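Local coordinates for protein germination-specific N-acetylmuramoyl-L-alanine amidase, Autolysin (Clostridioides difficile, PDB 7RAG) that probably hydrolyses the N-acetylmuramoyl-L-alanine amide bond of peptidoglycan as a zinc-dependent amidase, and is allosterically activated by the lipoprotein GerS during spore formation, at residues I201-G204 and I205-L209. Numbering follows the deposited sequence.
With EDO (1,2-ethanediol), chain D.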
loop_
_atom_site.group_PDB
_atom_site.type_symbol
_atom_site.label_atom_id
_atom_site.label_comp_id
_atom_site.label_asym_id
_atom_site.label_seq_id
_atom_site.Cartn_x
_atom_site.Cartn_y
_atom_site.Cartn_z
ATOM N N ILE B 201 6.329 -6.686 20.228
ATOM C CA ILE B 201 5.465 -5.973 21.167
ATOM C C ILE B 201 5.100 -4.601 20.616
ATOM O O ILE B 201 3.945 -4.148 20.723
ATOM C CB ILE B 201 6.123 -5.851 22.551
ATOM C CG1 ILE B 201 6.614 -7.221 23.038
ATOM C CG2 ILE B 201 5.110 -5.228 23.524
ATOM C CD1 ILE B 201 7.252 -7.210 24.425
ATOM N N TYR B 202 6.079 -3.914 20.034
ATOM C CA TYR B 202 5.855 -2.587 19.483
ATOM C C TYR B 202 4.828 -2.634 18.362
ATOM O O TYR B 202 3.912 -1.799 18.308
ATOM C CB TYR B 202 7.191 -2.022 19.003
ATOM C CG TYR B 202 7.129 -0.882 18.021
ATOM C CD1 TYR B 202 6.716 0.394 18.413
ATOM C CD2 TYR B 202 7.528 -1.069 16.700
ATOM C CE1 TYR B 202 6.682 1.444 17.506
ATOM C CE2 TYR B 202 7.489 -0.037 15.783
ATOM C CZ TYR B 202 7.069 1.218 16.193
ATOM O OH TYR B 202 7.047 2.234 15.274
ATOM N N ILE B 203 4.936 -3.632 17.481
ATOM C CA ILE B 203 3.956 -3.760 16.411
ATOM C C ILE B 203 2.582 -4.078 16.987
ATOM O O ILE B 203 1.569 -3.549 16.523
ATOM C CB ILE B 203 4.418 -4.804 15.378
ATOM C CG1 ILE B 203 5.598 -4.245 14.576
ATOM C CG2 ILE B 203 3.306 -5.158 14.420
ATOM C CD1 ILE B 203 5.319 -2.872 13.989
ATOM N N GLY B 204 2.515 -4.932 18.011
ATOM C CA GLY B 204 1.220 -5.231 18.601
ATOM C C GLY B 204 0.543 -3.991 19.153
ATOM O O GLY B 204 -0.634 -3.735 18.883
ATOM N N ILE B 205 1.299 -3.193 19.910
ATOM C CA ILE B 205 0.818 -1.907 20.406
ATOM C C ILE B 205 0.322 -1.049 19.249
ATOM O O ILE B 205 -0.762 -0.467 19.306
ATOM C CB ILE B 205 1.936 -1.190 21.193
ATOM C CG1 ILE B 205 2.296 -1.941 22.474
ATOM C CG2 ILE B 205 1.553 0.248 21.542
ATOM C CD1 ILE B 205 3.486 -1.338 23.183
ATOM N N GLN B 206 1.111 -0.957 18.183
ATOM C CA GLN B 206 0.752 -0.069 17.077
ATOM C C GLN B 206 -0.532 -0.513 16.380
ATOM O O GLN B 206 -1.358 0.325 16.008
ATOM C CB GLN B 206 1.903 0.020 16.081
ATOM C CG GLN B 206 3.135 0.743 16.635
ATOM C CD GLN B 206 2.975 2.251 16.674
ATOM O OE1 GLN B 206 1.967 2.772 17.143
ATOM N NE2 GLN B 206 3.974 2.969 16.155
ATOM N N LYS B 207 -0.720 -1.818 16.188
ATOM C CA LYS B 207 -1.965 -2.300 15.597
ATOM C C LYS B 207 -3.150 -1.988 16.508
ATOM O O LYS B 207 -4.178 -1.428 16.063
ATOM C CB LYS B 207 -1.866 -3.801 15.314
ATOM C CG LYS B 207 -0.950 -4.168 14.144
ATOM C CD LYS B 207 -0.992 -5.679 13.868
ATOM C CE LYS B 207 0.070 -6.102 12.831
ATOM N NZ LYS B 207 -0.214 -5.663 11.436
ATOM N N TYR B 208 -3.012 -2.316 17.800
ATOM C CA TYR B 208 -4.071 -2.007 18.751
ATOM C C TYR B 208 -4.446 -0.527 18.691
ATOM O O TYR B 208 -5.629 -0.174 18.735
ATOM C CB TYR B 208 -3.645 -2.397 20.173
ATOM C CG TYR B 208 -4.591 -1.861 21.208
ATOM C CD1 TYR B 208 -5.815 -2.489 21.445
ATOM C CD2 TYR B 208 -4.297 -0.704 21.917
ATOM C CE1 TYR B 208 -6.712 -1.983 22.389
ATOM C CE2 TYR B 208 -5.185 -0.192 22.858
ATOM C CZ TYR B 208 -6.387 -0.836 23.085
ATOM O OH TYR B 208 -7.280 -0.343 24.010
ATOM N N LEU B 209 -3.448 0.353 18.582
ATOM C CA LEU B 209 -3.737 1.782 18.547
ATOM C C LEU B 209 -4.303 2.225 17.202
ATOM O O LEU B 209 -5.014 3.232 17.143
ATOM C CB LEU B 209 -2.481 2.576 18.885
ATOM C CG LEU B 209 -2.047 2.519 20.350
ATOM C CD1 LEU B 209 -0.826 3.383 20.583
ATOM C CD2 LEU B 209 -3.178 2.941 21.253
HETATM C C1 EDO D . 11.681 3.427 14.462
HETATM O O1 EDO D . 10.876 4.033 13.427
HETATM C C2 EDO D . 10.871 2.318 15.088
HETATM O O2 EDO D . 9.712 2.153 14.239
#
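With its CG anti to the backbone N (chi1 161°), the ring of Y202 leans along the helix toward Q206, whose chain bends at chi2 (-77°) and turns back to meet it one turn on. CG of Q206 sits over one ring face, 4.0 Å from the centroid of the Y202 ring, in a CH-pi contact displaced toward the rim. Beyond CG the Q206 amide plane is turned 51° from the Y202 ring plane, and Q206 NE2 gives a weak hydrogen bond, 3.3 Å long, to Y202 OH. That hydroxyl also bonds S59 OG and, at 2.9 Å, O2 of a 1,2-ethanediol probably left from crystallisation. All this lies on helix 191-211, the last helix of this Amidase_3-family chain, which packs on the mixed sheet: I201 rests on I108 and I205 on M104 of strand 104-111, while Y202 packs against L52, L55 and I56 of helix 41-58. Regular i to i+4 backbone bonds carry the turn, among them I205 N to I201 O (2.9 Å) and Y208 N to G204 O (3.0 Å). Toward the sheet, I201 CG2 meets I205 CD1 at 4.2 Å. Elsewhere on the helix, K207 lays its CE 3.7 Å from I203 CG2. The bound lipoprotein chain packs on these side chains, its L89 on Q206 and K207, its V87 on I203 and its I69 on Y202.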